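Local coordinates for microcin B17-processing protein McbB (Escherichia coli, PDB 6GRI) that works with its partner proteins McbC and McbD to process the inactive microcin B17 precursor McbA into the active peptide, at the interface of chains A and C and the interface of chains B and A. Coordinates in Å, arbitrary orientation; residue numbers count along the deposited sequence, not the author numbering. Chains: chain A/B, Microcin B17-processing protein McbB; chain C, Microcin B17-processing protein McbD.

Contact 1: the interface of chains A and C. Residues chain A 28, 30, 37; chain C 114, 119, 121, 157, 342.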
# COMPACT_ATOMS: atom_id res chain seq x y z
N LEU A 28 19.46 -51.15 4.62
CA LEU A 28 18.79 -50.71 5.85
C LEU A 28 17.58 -49.81 5.54
O LEU A 28 17.74 -48.75 4.94
CB LEU A 28 19.79 -49.97 6.75
CG LEU A 28 19.35 -49.55 8.16
CD1 LEU A 28 18.88 -50.74 8.99
CD2 LEU A 28 20.49 -48.84 8.88
N ILE A 30 14.93 -47.36 7.16
CA ILE A 30 14.58 -46.56 8.34
C ILE A 30 13.33 -45.74 8.02
O ILE A 30 13.30 -44.98 7.06
CB ILE A 30 15.74 -45.66 8.82
CG1 ILE A 30 16.98 -46.52 9.07
CG2 ILE A 30 15.37 -44.91 10.11
CD1 ILE A 30 18.17 -45.75 9.62
N ASP A 37 16.61 -54.55 8.70
CA ASP A 37 17.63 -55.12 7.82
C ASP A 37 16.90 -55.83 6.67
O ASP A 37 16.28 -56.88 6.87
CB ASP A 37 18.55 -56.07 8.59
CG ASP A 37 19.20 -55.41 9.81
OD1 ASP A 37 19.89 -54.37 9.64
OD2 ASP A 37 19.02 -55.93 10.94
N PHE C 114 24.15 -47.33 13.92
CA PHE C 114 24.47 -48.37 12.96
C PHE C 114 25.90 -48.19 12.49
O PHE C 114 26.43 -47.08 12.51
CB PHE C 114 23.46 -48.42 11.79
CG PHE C 114 23.44 -47.19 10.91
CD1 PHE C 114 24.25 -47.10 9.78
CD2 PHE C 114 22.57 -46.14 11.18
CE1 PHE C 114 24.20 -45.99 8.95
CE2 PHE C 114 22.52 -45.02 10.36
CZ PHE C 114 23.34 -44.95 9.24
N LEU C 119 26.37 -51.53 7.94
CA LEU C 119 24.99 -51.23 8.31
C LEU C 119 24.38 -52.12 9.42
O LEU C 119 23.16 -52.12 9.58
CB LEU C 119 24.10 -51.24 7.07
CG LEU C 119 24.58 -50.42 5.87
CD1 LEU C 119 23.45 -50.28 4.86
CD2 LEU C 119 25.08 -49.04 6.28
N GLN C 121 23.10 -52.91 12.99
CA GLN C 121 22.51 -52.06 14.01
C GLN C 121 23.01 -52.51 15.37
O GLN C 121 23.14 -53.70 15.62
CB GLN C 121 21.00 -52.15 13.97
CG GLN C 121 20.40 -51.92 12.60
CD GLN C 121 18.90 -52.05 12.62
OE1 GLN C 121 18.21 -51.21 13.20
NE2 GLN C 121 18.39 -53.11 12.00
N LEU C 157 18.61 -38.13 5.01
CA LEU C 157 19.56 -38.92 5.82
C LEU C 157 20.94 -39.02 5.17
O LEU C 157 21.95 -38.93 5.87
CB LEU C 157 19.02 -40.32 6.11
CG LEU C 157 19.85 -41.33 6.91
CD1 LEU C 157 20.34 -40.78 8.24
CD2 LEU C 157 19.02 -42.58 7.14
N TYR C 342 21.85 -41.88 14.89
CA TYR C 342 20.86 -41.24 14.06
C TYR C 342 19.58 -41.06 14.86
O TYR C 342 19.35 -41.74 15.85
CB TYR C 342 20.62 -42.06 12.80
CG TYR C 342 19.89 -43.34 13.06
CD1 TYR C 342 20.57 -44.47 13.49
CD2 TYR C 342 18.51 -43.43 12.87
CE1 TYR C 342 19.89 -45.66 13.74
CE2 TYR C 342 17.82 -44.60 13.12
CZ TYR C 342 18.52 -45.71 13.54
OH TYR C 342 17.83 -46.86 13.77

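Contact 2: the interface of chains B and A. Residues chain B 17-19, 30; chain A 230-233.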
# COMPACT_ATOMS: atom_id res chain seq x y z
N PRO B 17 -4.51 -7.63 36.54
CA PRO B 17 -5.03 -8.98 36.73
C PRO B 17 -4.00 -9.86 37.40
O PRO B 17 -2.87 -9.96 36.92
CB PRO B 17 -5.30 -9.46 35.29
CG PRO B 17 -5.26 -8.24 34.45
CD PRO B 17 -4.23 -7.38 35.12
N PHE B 18 -4.38 -10.43 38.54
CA PHE B 18 -3.55 -11.41 39.22
C PHE B 18 -4.41 -12.45 39.90
O PHE B 18 -5.63 -12.33 39.97
CB PHE B 18 -2.60 -10.76 40.25
CG PHE B 18 -3.26 -10.23 41.50
CD1 PHE B 18 -3.79 -8.94 41.54
CD2 PHE B 18 -3.33 -11.01 42.65
CE1 PHE B 18 -4.39 -8.45 42.69
CE2 PHE B 18 -3.93 -10.52 43.80
CZ PHE B 18 -4.46 -9.23 43.83
N GLU B 19 -3.75 -13.49 40.37
CA GLU B 19 -4.38 -14.48 41.21
C GLU B 19 -3.48 -14.76 42.39
O GLU B 19 -2.26 -14.54 42.35
CB GLU B 19 -4.66 -15.76 40.43
CG GLU B 19 -5.63 -15.60 39.26
CD GLU B 19 -7.02 -15.19 39.69
OE1 GLU B 19 -7.46 -15.59 40.80
OE2 GLU B 19 -7.68 -14.47 38.91
N ILE B 30 0.40 -15.06 41.08
CA ILE B 30 0.57 -15.20 39.63
C ILE B 30 0.04 -13.93 38.97
O ILE B 30 -1.16 -13.64 39.06
CB ILE B 30 -0.14 -16.47 39.11
CG1 ILE B 30 0.43 -17.71 39.80
CG2 ILE B 30 0.02 -16.62 37.61
CD1 ILE B 30 -0.14 -19.03 39.32
N PRO A 230 -4.73 -21.13 37.44
CA PRO A 230 -5.93 -20.42 37.03
C PRO A 230 -5.67 -19.45 35.87
O PRO A 230 -4.55 -18.98 35.66
CB PRO A 230 -6.33 -19.66 38.29
CG PRO A 230 -5.06 -19.43 39.02
CD PRO A 230 -4.09 -20.50 38.60
N ALA A 231 -6.73 -19.19 35.12
CA ALA A 231 -6.74 -18.10 34.18
C ALA A 231 -6.76 -16.79 34.97
O ALA A 231 -7.42 -16.68 36.01
CB ALA A 231 -7.95 -18.21 33.28
N LEU A 232 -6.02 -15.79 34.49
CA LEU A 232 -5.87 -14.53 35.21
C LEU A 232 -7.05 -13.58 34.97
O LEU A 232 -7.07 -12.80 34.01
CB LEU A 232 -4.53 -13.86 34.88
CG LEU A 232 -3.44 -14.12 35.92
CD1 LEU A 232 -3.20 -15.61 36.13
CD2 LEU A 232 -2.18 -13.41 35.48
N ALA A 233 -8.04 -13.70 35.86
CA ALA A 233 -9.16 -12.77 35.96
C ALA A 233 -10.00 -12.69 34.68
O ALA A 233 -10.24 -11.61 34.16
CB ALA A 233 -8.68 -11.39 36.38

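Contact 3: the interface of chains B and A. Residues chain B 240-241, 244-245, 248; chain A 237, 241, 274, 277.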
# COMPACT_ATOMS: atom_id res chain seq x y z
N GLY B 240 -19.99 -11.88 21.24
CA GLY B 240 -19.01 -12.11 22.31
C GLY B 240 -17.62 -11.67 21.91
O GLY B 240 -16.88 -11.13 22.74
N PHE B 241 -17.28 -11.91 20.65
CA PHE B 241 -16.03 -11.43 20.03
C PHE B 241 -16.03 -9.90 20.01
O PHE B 241 -15.09 -9.27 20.48
CB PHE B 241 -15.91 -11.98 18.61
CG PHE B 241 -14.56 -11.80 17.98
CD1 PHE B 241 -13.53 -12.70 18.24
CD2 PHE B 241 -14.33 -10.77 17.08
CE1 PHE B 241 -12.29 -12.57 17.63
CE2 PHE B 241 -13.09 -10.62 16.48
CZ PHE B 241 -12.06 -11.52 16.75
N HIS B 244 -15.66 -8.03 23.39
CA HIS B 244 -14.30 -8.04 23.91
C HIS B 244 -13.41 -7.02 23.21
O HIS B 244 -12.61 -6.34 23.87
CB HIS B 244 -13.70 -9.45 23.81
CG HIS B 244 -12.32 -9.56 24.40
ND1 HIS B 244 -12.05 -9.24 25.71
CD2 HIS B 244 -11.14 -9.91 23.84
CE1 HIS B 244 -10.76 -9.39 25.93
NE2 HIS B 244 -10.18 -9.81 24.82
N LEU B 245 -13.53 -6.93 21.88
CA LEU B 245 -12.78 -5.92 21.11
C LEU B 245 -13.16 -4.50 21.51
O LEU B 245 -12.27 -3.63 21.63
CB LEU B 245 -12.98 -6.10 19.61
CG LEU B 245 -12.47 -7.37 18.92
CD1 LEU B 245 -12.42 -7.14 17.42
CD2 LEU B 245 -11.10 -7.80 19.42
N ARG B 248 -11.53 -3.78 24.95
CA ARG B 248 -10.09 -3.60 24.85
C ARG B 248 -9.73 -2.30 24.18
O ARG B 248 -8.76 -1.66 24.57
CB ARG B 248 -9.42 -4.76 24.12
CG ARG B 248 -9.42 -6.06 24.90
CD ARG B 248 -8.77 -5.89 26.26
NE ARG B 248 -8.36 -7.15 26.85
CZ ARG B 248 -8.13 -7.35 28.15
NH1 ARG B 248 -8.28 -6.37 29.04
NH2 ARG B 248 -7.76 -8.55 28.57
N SER A 237 -16.35 -10.97 28.73
CA SER A 237 -15.80 -10.60 27.42
C SER A 237 -14.66 -11.52 26.98
O SER A 237 -14.59 -11.89 25.80
CB SER A 237 -15.37 -9.12 27.38
OG SER A 237 -14.09 -8.90 27.95
N PHE A 241 -14.74 -13.93 23.75
CA PHE A 241 -13.62 -14.01 22.81
C PHE A 241 -13.17 -15.45 22.64
O PHE A 241 -12.95 -15.90 21.52
CB PHE A 241 -12.46 -13.15 23.32
CG PHE A 241 -11.29 -13.04 22.37
CD1 PHE A 241 -11.40 -12.32 21.19
CD2 PHE A 241 -10.06 -13.58 22.70
CE1 PHE A 241 -10.31 -12.19 20.34
CE2 PHE A 241 -8.98 -13.46 21.85
CZ PHE A 241 -9.10 -12.76 20.67
N LEU A 274 -5.04 -12.17 24.92
CA LEU A 274 -6.32 -11.64 25.37
C LEU A 274 -6.34 -10.13 25.58
O LEU A 274 -7.42 -9.53 25.63
CB LEU A 274 -6.74 -12.32 26.67
CG LEU A 274 -6.96 -13.82 26.60
CD1 LEU A 274 -7.49 -14.29 27.95
CD2 LEU A 274 -7.92 -14.21 25.48
N CYS A 277 -5.79 -8.97 21.55
CA CYS A 277 -6.69 -9.71 20.66
C CYS A 277 -6.02 -10.17 19.37
O CYS A 277 -6.68 -10.40 18.36
CB CYS A 277 -7.96 -8.91 20.36
SG CYS A 277 -8.77 -8.28 21.84

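Contact 1: the interface of chains A and C
The C:Tyr342 ring receives A:Ile30 on one face: CD1 of A:Ile30 lies 3.7 Å from ring atom CE2 of C:Tyr342, over the rim rather than the ring centre. The neighbouring C:Phe114 ring takes A:Leu28 the same way, with CD2 of A:Leu28 3.9 Å from CG of C:Phe114, and its edge, in plane, meets CD1 of C:Tyr342. McbD is a YcaO-family cyclodehydratase, and these rings stand on its strands 108-115 and 339-347, facing McbB strand 27-30. CG of C:Phe114 sits between its backbone N and carbonyl carbon (chi1 65°), consistent with the ring face being turned to the leucine.

The two branches of A:Leu28 part company. While CD2 sits over the rim of the phenyl face, CD1 lies 3.9 Å from the amide carbon CD of C:Gln121. Further back, CB of A:Leu28 meets CD1 of C:Leu119 at 4.1 Å. The A:Ile30 methyl CD1 that touches the tyrosine also meets, from another side, CD2 of C:Leu157 at the start of helix 157-180 (4.1 Å).

Polar contact is made at the end of C:Gln121, which reaches out straight to meet the side chain of A:Asp37. Its amide NE2 gives a weak hydrogen bond to carboxylate OD1 of A:Asp37 (3.1 Å) and stands 3.1 Å from OD2 of A:Asp37 as well, so the nitrogen straddles both oxygens. The amide and carboxylate planes are turned 76° apart, which rules out a coplanar pairing.

Contact 2: the interface of chains B and A
A:Leu232 lies over the paired strands B 18-23 and B 26-31 of the other McbB copy and makes the tight part of this contact, in which the chain A loop 231-233 meets N-terminal strands of chain B as one patch of the McbB-McbB interface in the synthetase complex. Its CD1 lies 3.7 Å from CG2 of B:Ile30, the two side chains crossing at about a right angle. The same methyl is 4.0 Å from CG of B:Glu19, whereas the other branch points at backbone: CD2 of A:Leu232 is 3.7 Å from the carbonyl O of B:Ile30 and 3.8 Å from the carbonyl O of B:Pro17. The two methyls thus rest on one surface, CD1 on side chains and CD2 on carbonyl oxygens.

Packing is looser around it. B:Glu19 and A:Pro230 run antiparallel past one another, with CG of the glutamate 3.9 Å from CG of the proline. At the other end of the loop, CB of B:Pro17 meets CB of A:Ala233 at 4.0 Å.

The glutamate chain bends at chi2 (-63°), which carries its carboxylate back along the A loop toward the main chain of A:Ala233. There the backbone N of A:Ala233 gives a weak hydrogen bond to OE2 of B:Glu19, 3.2 Å long and bent to 130° at the hydrogen.

Contact 3: the interface of chains B and A
B:His244 stands on edge between A:Ser237 and A:Leu274, where helix 236-254 of one McbB copy packs against helix 236-252 and a loop of the other; this helix-to-helix contact probably belongs to the E1-like part of McbB. CG of the histidine is anti to its backbone N (chi1 -177°), which extends the imidazole across to chain A. Ring atom ND1 of B:His244 shares a hydrogen bond of 3.1 Å with hydroxyl OG of A:Ser237, in the ring plane. On the other nitrogen, NE2 of B:His244 donates to the carbonyl O of A:Leu274 (2.9 Å), in the carbonyl plane and on a lone pair.

B:Arg248 adds two hydrogen bonds to that oxygen, which lies in its guanidinium plane: NE to O of A:Leu274 (2.8 Å), tilted only 19° from the carbonyl plane, and NH2 to the same O (3.1 Å), from above that plane. Three donors thus converge there. CG of B:Arg248 packs 3.7 Å above the imidazole plane of B:His244, which would help fix the ring.

CD2 of B:His244 leans over one face of the A:Phe241 ring, 3.5 Å from its CG. The two Phe241 rings, their planes about 20° apart, meet rim to rim, CE1 of B:Phe241 being 3.4 Å from CE1 of A:Phe241. The sulfur SG of A:Cys277 touches CD2 of B:Leu245 (3.4 Å) and, about a right angle away, CD2 of B:His244.

Contacts 2 and 3 lie close together, their C-alpha centres about 17 Å apart, and on chain A they draw on adjoining sequence: the loop 231-233 leads into helix 236-252. They are thus two patches of one McbB-McbB interface. Contact 1 is remote, about 50 Å from contact 2 and 52 Å from contact 3. Yet Ile30 serves in both contact 1 and contact 2, packing against McbD from chain A and against the other McbB from chain B. The same strand therefore has different partners in the two copies, consistent with an interface that is not an exact two-fold.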